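Local coordinates for protein glycosyl hydrolase (Streptomyces cattleya, PDB 7LR8) that probably hydrolyses the beta-1,4 bond between mannose and N-acetylglucosamine in N-glycan core fragments, as a family GH5 glycosidase, at residues G98-L106 against L313-Y321. The protein carries 1 engineered substitution. Residues are numbered along the deposited sequence; the frame is centred on the assembly and turned at random. Where two conformers were deposited one is given.
Sequences GHLSSFDFL and LADFPELEY. With BMA (beta-D-mannopyranose), chain D; NAG (2-acetamido-2-deoxy-beta-D-glucopyranose), chain C; AE3 (2-(2-ethoxyethoxy)ethanol), chain E.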
ATOM      1  N   GLY B  98       5.833   6.809  -0.467  1.00 16.04           N
ATOM      2  CA  GLY B  98       7.255   6.559  -0.348  1.00 17.72           C
ATOM      3  C   GLY B  98       7.548   6.152   1.080  1.00 21.41           C
ATOM      4  O   GLY B  98       6.704   5.553   1.752  1.00 19.71           O
ATOM      5  N   HIS B  99       8.718   6.514   1.587  1.00 18.28           N
ATOM      6  CA  HIS B  99       9.141   6.081   2.913  1.00 20.45           C
ATOM      7  C   HIS B  99       8.851   7.131   3.983  1.00 19.94           C
ATOM      8  O   HIS B  99       9.182   8.307   3.810  1.00 19.08           O
ATOM      9  CB  HIS B  99      10.629   5.759   2.936  1.00 19.06           C
ATOM     10  CG  HIS B  99      11.055   5.133   4.223  1.00 17.91           C
ATOM     11  ND1 HIS B  99      10.855   3.796   4.483  1.00 18.34           N
ATOM     12  CD2 HIS B  99      11.583   5.665   5.355  1.00 20.82           C
ATOM     13  CE1 HIS B  99      11.290   3.518   5.700  1.00 19.52           C
ATOM     14  NE2 HIS B  99      11.733   4.636   6.252  1.00 21.45           N
ATOM     15  N   LEU B 100       8.273   6.692   5.097  1.00 19.09           N
ATOM     16  CA  LEU B 100       8.113   7.548   6.269  1.00 17.52           C
ATOM     17  C   LEU B 100       8.241   6.714   7.535  1.00 20.62           C
ATOM     18  O   LEU B 100       7.402   5.839   7.781  1.00 19.09           O
ATOM     19  CB  LEU B 100       6.757   8.264   6.247  1.00 18.85           C
ATOM     20  CG  LEU B 100       6.585   9.453   5.294  1.00 18.32           C
ATOM     21  CD1 LEU B 100       5.111   9.840   5.188  1.00 19.40           C
ATOM     22  CD2 LEU B 100       7.430  10.638   5.759  1.00 19.27           C
ATOM     23  N   SER B 101       9.272   7.002   8.339  1.00 18.26           N
ATOM     24  CA  SER B 101       9.376   6.521   9.722  1.00 18.19           C
ATOM     25  C   SER B 101       9.250   4.999   9.825  1.00 20.74           C
ATOM     26  O   SER B 101       8.558   4.478  10.702  1.00 23.43           O
ATOM     27  CB  SER B 101       8.329   7.200  10.609  1.00 20.44           C
ATOM     28  OG  SER B 101       8.342   8.607  10.436  1.00 24.00           O
ATOM     29  N   SER B 102       9.945   4.292   8.923  1.00 19.60           N
ATOM     30  CA  SER B 102      10.127   2.834   8.822  1.00 20.30           C
ATOM     31  C   SER B 102       9.081   2.164   7.940  1.00 18.97           C
ATOM     32  O   SER B 102       9.243   0.987   7.615  1.00 22.71           O
ATOM     33  CB  SER B 102      10.158   2.113  10.184  1.00 26.33           C
ATOM     34  OG  SER B 102       8.842   1.922  10.690  1.00 22.17           O
ATOM     35  N   PHE B 103       8.026   2.870   7.544  1.00 17.32           N
ATOM     36  CA  PHE B 103       6.982   2.344   6.666  1.00 17.63           C
ATOM     37  C   PHE B 103       7.170   2.799   5.221  1.00 16.33           C
ATOM     38  O   PHE B 103       7.423   3.981   4.951  1.00 16.86           O
ATOM     39  CB  PHE B 103       5.598   2.794   7.141  1.00 17.07           C
ATOM     40  CG  PHE B 103       5.255   2.330   8.521  1.00 19.34           C
ATOM     41  CD1 PHE B 103       4.750   1.054   8.730  1.00 23.87           C
ATOM     42  CD2 PHE B 103       5.459   3.171   9.627  1.00 20.29           C
ATOM     43  CE1 PHE B 103       4.445   0.620  10.017  1.00 27.13           C
ATOM     44  CE2 PHE B 103       5.141   2.748  10.899  1.00 21.25           C
ATOM     45  CZ  PHE B 103       4.638   1.463  11.096  1.00 26.73           C
ATOM     46  N   ASP B 104       6.982   1.862   4.291  1.00 16.45           N
ATOM     47  CA  ASP B 104       6.928   2.156   2.862  1.00 16.38           C
ATOM     48  C   ASP B 104       5.471   2.235   2.427  1.00 16.86           C
ATOM     49  O   ASP B 104       4.720   1.259   2.577  1.00 19.60           O
ATOM     50  CB  ASP B 104       7.640   1.076   2.045  1.00 18.34           C
ATOM     51  CG  ASP B 104       9.149   1.111   2.189  1.00 19.90           C
ATOM     52  OD1 ASP B 104       9.720   2.169   2.560  1.00 20.11           O
ATOM     53  OD2 ASP B 104       9.764   0.061   1.902  1.00 20.44           O
ATOM     54  N   PHE B 105       5.091   3.370   1.828  1.00 16.45           N
ATOM     55  CA  PHE B 105       3.745   3.591   1.295  1.00 15.75           C
ATOM     56  C   PHE B 105       3.839   3.537  -0.227  1.00 14.13           C
ATOM     57  O   PHE B 105       4.150   4.540  -0.878  1.00 16.08           O
ATOM     58  CB  PHE B 105       3.182   4.920   1.798  1.00 14.14           C
ATOM     59  CG  PHE B 105       2.979   4.936   3.291  1.00 14.75           C
ATOM     60  CD1 PHE B 105       1.858   4.354   3.858  1.00 18.74           C
ATOM     61  CD2 PHE B 105       3.947   5.471   4.122  1.00 15.83           C
ATOM     62  CE1 PHE B 105       1.677   4.324   5.245  1.00 20.86           C
ATOM     63  CE2 PHE B 105       3.778   5.455   5.505  1.00 18.95           C
ATOM     64  CZ  PHE B 105       2.640   4.879   6.063  1.00 20.66           C
ATOM     65  N   LEU B 106       3.575   2.356  -0.792  1.00 13.06           N
ATOM     66  CA  LEU B 106       3.724   2.161  -2.231  1.00 16.13           C
ATOM     67  C   LEU B 106       2.372   1.943  -2.883  1.00 18.87           C
ATOM     68  O   LEU B 106       1.575   1.139  -2.383  1.00 17.06           O
ATOM     69  CB  LEU B 106       4.638   0.962  -2.507  1.00 19.79           C
ATOM     70  CG  LEU B 106       6.097   1.115  -2.059  1.00 18.93           C
ATOM     71  CD1 LEU B 106       6.781  -0.253  -1.963  1.00 21.85           C
ATOM     72  CD2 LEU B 106       6.864   2.052  -2.994  1.00 23.02           C
ATOM     73  N   LEU B 313      -0.712   4.027  17.908  1.00 22.70           N
ATOM     74  CA  LEU B 313      -0.357   3.516  16.588  1.00 19.48           C
ATOM     75  C   LEU B 313       0.764   2.499  16.772  1.00 26.72           C
ATOM     76  O   LEU B 313       1.739   2.766  17.481  1.00 24.87           O
ATOM     77  CB  LEU B 313       0.077   4.647  15.659  1.00 22.61           C
ATOM     78  CG  LEU B 313      -0.967   5.706  15.288  1.00 24.29           C
ATOM     79  CD1 LEU B 313      -0.297   6.896  14.627  1.00 23.54           C
ATOM     80  CD2 LEU B 313      -2.029   5.119  14.357  1.00 21.59           C
ATOM     81  N   ALA B 314       0.613   1.324  16.172  1.00 23.42           N
ATOM     82  CA  ALA B 314       1.527   0.234  16.472  1.00 23.55           C
ATOM     83  C   ALA B 314       2.681   0.175  15.475  1.00 21.39           C
ATOM     84  O   ALA B 314       2.627   0.746  14.383  1.00 22.16           O
ATOM     85  CB  ALA B 314       0.780  -1.102  16.472  1.00 24.61           C
ATOM     86  N   ASP B 315       3.732  -0.533  15.881  1.00 20.65           N
ATOM     87  CA  ASP B 315       4.802  -1.092  15.060  1.00 20.07           C
ATOM     88  C   ASP B 315       5.875  -0.088  14.657  1.00 21.42           C
ATOM     89  O   ASP B 315       6.822  -0.495  13.960  1.00 22.16           O
ATOM     90  CB  ASP B 315       4.270  -1.772  13.787  1.00 19.97           C
ATOM     91  CG  ASP B 315       3.446  -3.007  14.087  1.00 22.06           C
ATOM     92  OD1 ASP B 315       3.882  -3.843  14.899  1.00 23.80           O
ATOM     93  OD2 ASP B 315       2.348  -3.130  13.503  1.00 21.39           O
ATOM     94  N   PHE B 316       5.793   1.177  15.068  1.00 19.80           N
ATOM     95  CA  PHE B 316       6.917   2.073  14.873  1.00 19.62           C
ATOM     96  C   PHE B 316       8.100   1.586  15.698  1.00 22.59           C
ATOM     97  O   PHE B 316       7.923   1.176  16.853  1.00 21.57           O
ATOM     98  CB  PHE B 316       6.596   3.508  15.312  1.00 20.76           C
ATOM     99  CG  PHE B 316       5.651   4.249  14.405  1.00 21.55           C
ATOM    100  CD1 PHE B 316       4.286   4.004  14.463  1.00 18.03           C
ATOM    101  CD2 PHE B 316       6.117   5.244  13.540  1.00 21.91           C
ATOM    102  CE1 PHE B 316       3.401   4.692  13.649  1.00 18.62           C
ATOM    103  CE2 PHE B 316       5.236   5.938  12.716  1.00 21.98           C
ATOM    104  CZ  PHE B 316       3.875   5.666  12.773  1.00 20.84           C
ATOM    105  N   PRO B 317       9.316   1.640  15.158  1.00 20.84           N
ATOM    106  CA  PRO B 317      10.497   1.632  16.033  1.00 25.12           C
ATOM    107  C   PRO B 317      10.277   2.601  17.187  1.00 24.15           C
ATOM    108  O   PRO B 317       9.795   3.726  16.992  1.00 22.58           O
ATOM    109  CB  PRO B 317      11.632   2.095  15.115  1.00 21.77           C
ATOM    110  CG  PRO B 317      11.143   1.709  13.703  1.00 22.36           C
ATOM    111  CD  PRO B 317       9.655   1.877  13.743  1.00 26.39           C
ATOM    112  N   GLU B 318      10.638   2.133  18.389  0.53 25.89           N
ATOM    113  CA  GLU B 318      10.404   2.873  19.623  0.53 27.29           C
ATOM    114  C   GLU B 318      10.819   4.335  19.512  0.53 23.04           C
ATOM    115  O   GLU B 318      10.090   5.234  19.949  0.53 23.81           O
ATOM    116  CB  GLU B 318      11.158   2.185  20.764  0.53 25.35           C
ATOM    117  CG  GLU B 318      11.346   3.046  21.983  0.53 27.37           C
ATOM    118  CD  GLU B 318      10.045   3.596  22.499  0.53 28.82           C
ATOM    119  OE1 GLU B 318       9.015   2.904  22.358  0.53 30.91           O
ATOM    120  OE2 GLU B 318      10.060   4.717  23.054  0.53 35.43           O
ATOM    121  N   LEU B 319      11.972   4.594  18.896  1.00 21.73           N
ATOM    122  CA  LEU B 319      12.512   5.950  18.825  1.00 24.31           C
ATOM    123  C   LEU B 319      11.557   6.942  18.158  1.00 27.15           C
ATOM    124  O   LEU B 319      11.559   8.124  18.509  1.00 27.81           O
ATOM    125  CB  LEU B 319      13.862   5.942  18.098  1.00 26.21           C
ATOM    126  CG  LEU B 319      13.962   5.656  16.593  1.00 33.86           C
ATOM    127  CD1 LEU B 319      13.795   6.928  15.753  1.00 24.87           C
ATOM    128  CD2 LEU B 319      15.300   4.999  16.288  1.00 41.35           C
ATOM    129  N   GLU B 320      10.728   6.488  17.204  1.00 19.56           N
ATOM    130  CA  GLU B 320       9.947   7.438  16.412  1.00 18.47           C
ATOM    131  C   GLU B 320       8.914   8.184  17.247  1.00 20.09           C
ATOM    132  O   GLU B 320       8.567   9.329  16.924  1.00 20.34           O
ATOM    133  CB  GLU B 320       9.225   6.708  15.272  1.00 20.34           C
ATOM    134  CG  GLU B 320      10.136   5.994  14.281  1.00 19.05           C
ATOM    135  CD  GLU B 320      10.784   6.929  13.277  1.00 20.62           C
ATOM    136  OE1 GLU B 320      10.469   8.134  13.276  1.00 24.28           O
ATOM    137  OE2 GLU B 320      11.623   6.450  12.482  1.00 24.61           O
ATOM    138  N   TYR B 321       8.394   7.553  18.298  1.00 22.76           N
ATOM    139  CA  TYR B 321       7.229   8.113  18.974  1.00 23.34           C
ATOM    140  C   TYR B 321       7.543   9.432  19.670  1.00 23.49           C
ATOM    141  O   TYR B 321       6.683  10.314  19.723  1.00 25.31           O
ATOM    142  CB  TYR B 321       6.672   7.120  19.995  1.00 22.02           C
ATOM    143  CG  TYR B 321       6.038   5.890  19.376  1.00 22.59           C
ATOM    144  CD1 TYR B 321       4.767   5.946  18.802  1.00 20.79           C
ATOM    145  CD2 TYR B 321       6.705   4.679  19.386  1.00 23.64           C
ATOM    146  CE1 TYR B 321       4.188   4.828  18.260  1.00 21.14           C
ATOM    147  CE2 TYR B 321       6.143   3.562  18.824  1.00 24.29           C
ATOM    148  CZ  TYR B 321       4.886   3.637  18.275  1.00 22.67           C
ATOM    149  OH  TYR B 321       4.324   2.511  17.728  1.00 21.97           O
TER
HETATM  150  C1  BMA D   2      14.183   9.788   8.568  1.00 29.52           C
HETATM  151  C2  BMA D   2      12.804  10.465   8.283  1.00 34.24           C
HETATM  152  C3  BMA D   2      11.702   9.561   8.797  1.00 23.19           C
HETATM  153  C4  BMA D   2      12.041   9.051  10.264  1.00 19.39           C
HETATM  154  C5  BMA D   2      13.279   9.790  10.847  1.00 24.61           C
HETATM  155  C6  BMA D   2      13.708   9.272  12.202  1.00 17.73           C
HETATM  156  O2  BMA D   2      12.607  10.700   6.898  1.00 26.54           O
HETATM  157  O3  BMA D   2      11.445   8.483   7.862  1.00 29.37           O
HETATM  158  O4  BMA D   2      10.926   9.290  11.077  1.00 21.43           O
HETATM  159  O5  BMA D   2      14.413   9.594   9.983  1.00 27.47           O
HETATM  160  O6  BMA D   2      14.064   7.877  12.036  1.00 27.13           O
HETATM  161  C1  NAG C   1      16.624   5.078   8.149  1.00 38.13           C
HETATM  162  C2  NAG C   1      15.136   4.918   8.458  1.00 40.71           C
HETATM  163  C3  NAG C   1      14.349   6.135   7.951  1.00 30.03           C
HETATM  164  C4  NAG C   1      14.968   7.441   8.444  1.00 30.50           C
HETATM  165  C5  NAG C   1      16.450   7.445   8.063  1.00 34.14           C
HETATM  166  C6  NAG C   1      17.226   8.658   8.513  1.00 31.73           C
HETATM  167  C7  NAG C   1      13.913   2.779   8.524  1.00 40.71           C
HETATM  168  C8  NAG C   1      13.496   1.569   7.733  1.00 26.05           C
HETATM  169  N2  NAG C   1      14.631   3.692   7.860  1.00 45.91           N
HETATM  170  O1  NAG C   1      17.320   4.028   8.732  1.00 33.50           O
HETATM  171  O3  NAG C   1      12.992   6.044   8.366  1.00 21.49           O
HETATM  172  O4  NAG C   1      14.260   8.525   7.843  1.00 26.35           O
HETATM  173  O5  NAG C   1      17.091   6.315   8.667  1.00 37.81           O
HETATM  174  O6  NAG C   1      18.542   8.643   7.976  1.00 32.44           O
HETATM  175  O7  NAG C   1      13.605   2.923   9.706  1.00 37.21           O
HETATM  176  C1  AE3 E 501      14.592   0.819  12.890  1.00 52.60           C
HETATM  177  C2  AE3 E 501      14.571  -0.128  11.691  1.00 55.46           C
HETATM  178  O2  AE3 E 501      13.288  -0.180  11.136  1.00 53.31           O
HETATM  179  C3  AE3 E 501      12.808  -1.477  10.925  1.00 46.74           C
HETATM  180  C4  AE3 E 501      11.287  -1.436  10.829  1.00 44.27           C
HETATM  181  O3  AE3 E 501      10.742  -2.405  11.670  1.00 44.60           O
HETATM  182  C5  AE3 E 501       9.990  -1.863  12.714  1.00 51.02           C
HETATM  183  C6  AE3 E 501       9.839  -2.883  13.840  1.00 54.52           C
HETATM  184  O4  AE3 E 501       9.339  -2.245  14.984  1.00 53.17           O
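Phe103 and Phe316 join a beta hairpin to the loop after strand 298-304 at the sugar-binding end of a GH5 (beta/alpha)8 barrel. The hairpin, strands 99-100 and 103-104, turns through a type I' turn from Leu100 to Phe103. Along 313-321, Ala314 comes first: its O lies at the edge of the Phe103 ring. Asp315 packs near the same ring, while its carboxylate forms salt bridges with Arg66 and Arg116 of the second subunit. Next, Phe316 receives Phe103 in a T-shaped stack, planes at 74°. CE2 of Phe103 sits over the centre of the Phe316 ring, 3.5 Å above its plane. Trp26 adds another edge-to-face pair with Phe316. Pro317 packs its CD and CG on Ser102, and its CG also touches the bound 2-(2-ethoxyethoxy)ethanol. The Ser102 hydroxyl is held by the Ser101 carbonyl and by His114 of the second subunit. Glu320 closes the contact at the mannose. The bend of its chain at chi2 (-78°) turns the carboxylate to the sugar. The hairpin grips the same disaccharide: Ser101 N donates to mannose O3 at 2.7 Å, and His99 NE2 bonds O3 of the N-acetylglucosamine at 2.8 Å. Asp104 OD1 meets His99 ND1 in the imidazole plane and fixes the ring's rotation. Replacing His99 by an alanine would remove the imidazole, and the N-acetylglucosamine O3 and Asp104 OD1 would probably each lose that partner. On the mannose, O4 donates to Glu320 OE1 at 2.5 Å and O6 to Glu320 OE2 at 2.9 Å.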